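Local coordinates for protein Phikz039 (Pseudomonas phage phikz, PDB 3ZBQ) that is a phage member of the tubulin family, also called PhuZ, with guanosine-5'-diphosphate bound in its pocket, at residues A[232-237]-A[253-258]; A[317-320]-A[324-327]. All coordinates share one frame; numbering follows the deposited sequence.

Interaction 1: residues A[232-237]-A[253-258]; sequences EAQAIL and VSISTV
The end of helix 230-234 meets the loop joining strands 239-246 and 260-265 in the C-terminal domain of this tubulin-like protein, where A233 and Q234 receive the side chain of I255. I255 supplies both touching branches. Its CG1 lies anti to its carbonyl carbon (chi1 -64°), and the extended continuation (chi2 -177°) carries CD1 to within 3.5 Å of A233 CB, a methyl-to-methyl approach tighter than usual van der Waals contact. The other branch, CG2, points toward the helix backbone and rests 3.7 Å from Q234 CA. The same methyl lies 3.9 Å from Q234 CB, and the first torsion of Q234 (chi1 -161°) keeps CG alongside it, so the aliphatic stem and not the amide does the touching. The Q234 stem runs at a slant to the I255 side chain. The contact is apolar because carbon meets carbon throughout, A233 CB and Q234 CA and CB against I255 CD1 and CG2. It is also small, burying 152 Å² in all, and the nearest backbone pair, Q234 CA and I255 CA, is 6.2 Å apart. A233 is buried whereas Q234 remains exposed, which puts the inner side of the contact at A233. Both A233 and I255 also touch H277, so strand 275-281 lies against both residues. Polar linkage is indirect. A water lies within hydrogen-bonding distance of A233 O (3.0 Å) and S256 OG (3.3 Å) and so bridges the segments; its approach to I236 O is too short to be trusted. Nearby, I236 N bonds back to A233 O at 3.2 Å. This is a loop joining two strands, packed by one isoleucine against the end of a short helix, with both A233 and I255 also touching strand 275-281 of the sheet in this tubulin-like C-terminal domain.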
loop_
_atom_site.group_PDB
_atom_site.type_symbol
_atom_site.label_atom_id
_atom_site.label_comp_id
_atom_site.label_asym_id
_atom_site.label_seq_id
_atom_site.Cartn_x
_atom_site.Cartn_y
_atom_site.Cartn_z
ATOM N N GLU A 232 9.362 -5.928 20.002
ATOM C CA GLU A 232 8.534 -6.067 18.798
ATOM C C GLU A 232 9.400 -6.395 17.585
ATOM O O GLU A 232 9.034 -7.229 16.757
ATOM C CB GLU A 232 7.696 -4.805 18.539
ATOM C CG GLU A 232 6.558 -4.588 19.532
ATOM C CD GLU A 232 5.673 -3.406 19.168
ATOM O OE1 GLU A 232 6.081 -2.579 18.319
ATOM O OE2 GLU A 232 4.562 -3.302 19.732
ATOM N N ALA A 233 10.557 -5.751 17.490
ATOM C CA ALA A 233 11.477 -6.043 16.396
ATOM C C ALA A 233 12.002 -7.472 16.498
ATOM O O ALA A 233 12.150 -8.160 15.493
ATOM C CB ALA A 233 12.624 -5.058 16.374
ATOM N N GLN A 234 12.285 -7.906 17.724
ATOM C CA GLN A 234 12.827 -9.241 17.977
ATOM C C GLN A 234 11.905 -10.357 17.485
ATOM O O GLN A 234 12.369 -11.413 17.047
ATOM C CB GLN A 234 13.091 -9.410 19.476
ATOM C CG GLN A 234 14.038 -10.536 19.834
ATOM C CD GLN A 234 14.252 -10.636 21.333
ATOM O OE1 GLN A 234 13.296 -10.571 22.112
ATOM N NE2 GLN A 234 15.507 -10.779 21.746
ATOM N N ALA A 235 10.600 -10.110 17.548
ATOM C CA ALA A 235 9.601 -11.116 17.195
ATOM C C ALA A 235 9.486 -11.351 15.687
ATOM O O ALA A 235 8.877 -12.329 15.248
ATOM C CB ALA A 235 8.247 -10.737 17.777
ATOM N N ILE A 236 10.056 -10.451 14.889
ATOM C CA ILE A 236 9.982 -10.610 13.437
ATOM C C ILE A 236 10.891 -11.747 12.963
ATOM O O ILE A 236 12.112 -11.725 13.189
ATOM C CB ILE A 236 10.317 -9.302 12.692
ATOM C CG1 ILE A 236 9.472 -8.146 13.228
ATOM C CG2 ILE A 236 10.144 -9.488 11.177
ATOM C CD1 ILE A 236 7.965 -8.350 13.104
ATOM N N LEU A 237 10.281 -12.734 12.307
ATOM C CA LEU A 237 10.979 -13.927 11.824
ATOM C C LEU A 237 11.821 -13.662 10.582
ATOM O O LEU A 237 11.380 -12.965 9.664
ATOM C CB LEU A 237 9.977 -15.034 11.490
ATOM C CG LEU A 237 9.076 -15.543 12.609
ATOM C CD1 LEU A 237 8.165 -16.661 12.091
ATOM C CD2 LEU A 237 9.914 -16.013 13.784
ATOM N N VAL A 253 22.305 -1.632 19.744
ATOM C CA VAL A 253 22.709 -3.035 19.841
ATOM C C VAL A 253 21.916 -3.860 18.837
ATOM O O VAL A 253 20.686 -3.801 18.826
ATOM C CB VAL A 253 22.451 -3.605 21.245
ATOM C CG1 VAL A 253 22.857 -5.082 21.313
ATOM C CG2 VAL A 253 23.183 -2.792 22.299
ATOM N N SER A 254 22.613 -4.629 18.000
ATOM C CA SER A 254 21.941 -5.479 17.014
ATOM C C SER A 254 20.978 -6.445 17.703
ATOM O O SER A 254 21.303 -7.036 18.735
ATOM C CB SER A 254 22.959 -6.254 16.175
ATOM O OG SER A 254 22.314 -6.936 15.113
ATOM N N ILE A 255 19.790 -6.596 17.135
ATOM C CA ILE A 255 18.751 -7.389 17.778
ATOM C C ILE A 255 18.899 -8.881 17.496
ATOM O O ILE A 255 19.018 -9.681 18.420
ATOM C CB ILE A 255 17.358 -6.867 17.389
ATOM C CG1 ILE A 255 17.200 -5.444 17.938
ATOM C CG2 ILE A 255 16.274 -7.803 17.896
ATOM C CD1 ILE A 255 15.856 -4.820 17.693
ATOM N N SER A 256 18.909 -9.241 16.218
ATOM C CA SER A 256 19.090 -10.621 15.798
ATOM C C SER A 256 19.902 -10.633 14.509
ATOM O O SER A 256 20.142 -9.582 13.913
ATOM C CB SER A 256 17.730 -11.288 15.563
ATOM O OG SER A 256 17.023 -10.627 14.530
ATOM N N THR A 257 20.330 -11.821 14.094
ATOM C CA THR A 257 20.999 -12.003 12.811
ATOM C C THR A 257 20.157 -11.391 11.689
ATOM O O THR A 257 18.951 -11.630 11.606
ATOM C CB THR A 257 21.197 -13.491 12.514
ATOM O OG1 THR A 257 21.903 -14.107 13.600
ATOM C CG2 THR A 257 21.992 -13.664 11.251
ATOM N N VAL A 258 20.794 -10.604 10.829
ATOM C CA VAL A 258 20.082 -9.862 9.798
ATOM C C VAL A 258 21.044 -9.593 8.650
ATOM O O VAL A 258 22.267 -9.546 8.861
ATOM C CB VAL A 258 19.468 -8.550 10.384
ATOM C CG1 VAL A 258 20.552 -7.517 10.695
ATOM C CG2 VAL A 258 18.415 -7.967 9.450
HETATM O O HOH W 1 13.786 -10.408 14.329
#

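Interaction 2: residues A[317-320]-A[324-327]; sequences DQAT and LVFD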
loop_
_atom_site.group_PDB
_atom_site.type_symbol
_atom_site.label_atom_id
_atom_site.label_comp_id
_atom_site.label_asym_id
_atom_site.label_seq_id
_atom_site.Cartn_x
_atom_site.Cartn_y
_atom_site.Cartn_z
ATOM N N ASP A 317 -43.169 -19.173 -24.420
ATOM C CA ASP A 317 -43.332 -17.726 -24.281
ATOM C C ASP A 317 -42.779 -16.963 -25.478
ATOM O O ASP A 317 -41.881 -17.440 -26.170
ATOM C CB ASP A 317 -42.701 -17.221 -22.974
ATOM C CG ASP A 317 -43.567 -17.518 -21.764
ATOM O OD1 ASP A 317 -44.802 -17.598 -21.932
ATOM O OD2 ASP A 317 -43.027 -17.683 -20.652
ATOM N N GLN A 318 -43.331 -15.777 -25.712
ATOM C CA GLN A 318 -42.857 -14.884 -26.762
ATOM C C GLN A 318 -42.512 -13.526 -26.173
ATOM O O GLN A 318 -43.216 -13.045 -25.281
ATOM C CB GLN A 318 -43.951 -14.679 -27.809
ATOM C CG GLN A 318 -44.200 -15.864 -28.714
ATOM C CD GLN A 318 -44.672 -15.434 -30.094
ATOM O OE1 GLN A 318 -45.795 -14.956 -30.260
ATOM N NE2 GLN A 318 -43.805 -15.585 -31.088
ATOM N N ALA A 319 -41.444 -12.904 -26.673
ATOM C CA ALA A 319 -41.063 -11.562 -26.238
ATOM C C ALA A 319 -41.054 -10.572 -27.399
ATOM O O ALA A 319 -40.651 -10.918 -28.515
ATOM C CB ALA A 319 -39.687 -11.588 -25.577
ATOM N N THR A 320 -41.471 -9.332 -27.133
ATOM C CA THR A 320 -41.335 -8.254 -28.118
ATOM C C THR A 320 -39.882 -7.794 -28.153
ATOM O O THR A 320 -39.076 -8.186 -27.300
ATOM C CB THR A 320 -42.205 -7.030 -27.784
ATOM O OG1 THR A 320 -41.675 -6.359 -26.634
ATOM C CG2 THR A 320 -43.646 -7.441 -27.506
ATOM N N LEU A 324 -41.065 -7.202 -23.683
ATOM C CA LEU A 324 -42.410 -7.390 -23.145
ATOM C C LEU A 324 -42.904 -8.799 -23.445
ATOM O O LEU A 324 -42.760 -9.294 -24.566
ATOM C CB LEU A 324 -43.409 -6.367 -23.705
ATOM C CG LEU A 324 -43.160 -4.885 -23.425
ATOM C CD1 LEU A 324 -44.354 -4.063 -23.909
ATOM C CD2 LEU A 324 -42.905 -4.629 -21.952
ATOM N N VAL A 325 -43.489 -9.437 -22.435
ATOM C CA VAL A 325 -44.047 -10.781 -22.577
ATOM C C VAL A 325 -45.494 -10.762 -22.098
ATOM O O VAL A 325 -45.800 -10.196 -21.047
ATOM C CB VAL A 325 -43.250 -11.801 -21.746
ATOM C CG1 VAL A 325 -43.850 -13.207 -21.875
ATOM C CG2 VAL A 325 -41.785 -11.797 -22.164
ATOM N N PHE A 326 -46.390 -11.374 -22.864
ATOM C CA PHE A 326 -47.782 -11.461 -22.446
ATOM C C PHE A 326 -48.159 -12.903 -22.094
ATOM O O PHE A 326 -47.809 -13.845 -22.812
ATOM C CB PHE A 326 -48.692 -10.848 -23.520
ATOM C CG PHE A 326 -48.239 -9.484 -23.964
ATOM C CD1 PHE A 326 -48.574 -8.356 -23.230
ATOM C CD2 PHE A 326 -47.436 -9.340 -25.084
ATOM C CE1 PHE A 326 -48.129 -7.103 -23.616
ATOM C CE2 PHE A 326 -46.989 -8.094 -25.483
ATOM C CZ PHE A 326 -47.335 -6.974 -24.745
ATOM N N ASP A 327 -48.827 -13.071 -20.957
ATOM C CA ASP A 327 -49.219 -14.396 -20.488
ATOM C C ASP A 327 -50.445 -14.852 -21.262
ATOM O O ASP A 327 -51.389 -14.074 -21.432
ATOM C CB ASP A 327 -49.525 -14.364 -18.986
ATOM C CG ASP A 327 -49.489 -15.748 -18.346
ATOM O OD1 ASP A 327 -48.651 -16.582 -18.756
ATOM O OD2 ASP A 327 -50.296 -16.000 -17.423
HETATM O O HOH W 2 -45.900 -15.283 -24.256
HETATM O O HOH W 3 -45.928 -12.602 -25.333
HETATM O O HOH W 4 -44.779 -10.500 -26.508
#
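The backbones of 317-320 and 324-327 run antiparallel as the chain doubles back, closest at A319 CA and V325 CA (4.8 Å) and splayed further along, where Q318 CA and F326 CA stand 7.4 Å apart. Near the turn the chains bond directly: T320 N donates to L324 O at 2.9 Å, nearly straight at 164° and in the carbonyl plane. At Q318 and F326 water takes over. One molecule accepts from F326 N at 2.8 Å and lies 2.7 Å from Q318 O, bridging the two; a second links Q318 N to F326 O.

Among the side chains, T320 does most. Its chi1 of 70° sets OG1 between the backbone N and the carbonyl carbon, from where it accepts a bent bond (137°) from L324 N at 3.1 Å; OG1 is also hydrogen-bonded to S322 OG within the turn. The methyl CG2 of T320 approaches F326 CE2 obliquely at 4.0 Å. Elsewhere A319 CB meets V325 CG2 at 4.0 Å, while both V325 methyls lie close to Q318 O.

All eight residues also touch crystal neighbours, so the lattice probably helps fix this conformation. The chemistry implies a turn closed by one threonine through its backbone and hydroxyl, with waters carrying the pairing where the chains part.

Interactions 1 and 2 are separate: their centres lie 72 Å apart, their nearest atoms about 61 Å apart, and they sit on opposite sides of the chain's centre. Interaction 1, whose centre is 24 Å from that of the chain, packs within the folded C-terminal domain; interaction 2, at 52 Å, belongs to the extended tail that follows helix 284-304. They form in series along the sequence, 232-237 with 253-258 closing before 317-320 begins. One relies on apolar side-chain packing, the other on backbone and water-mediated bonds. The guanosine-5'-diphosphate pocket draws its residues from between 13 and 179, so all four segments come after it in sequence.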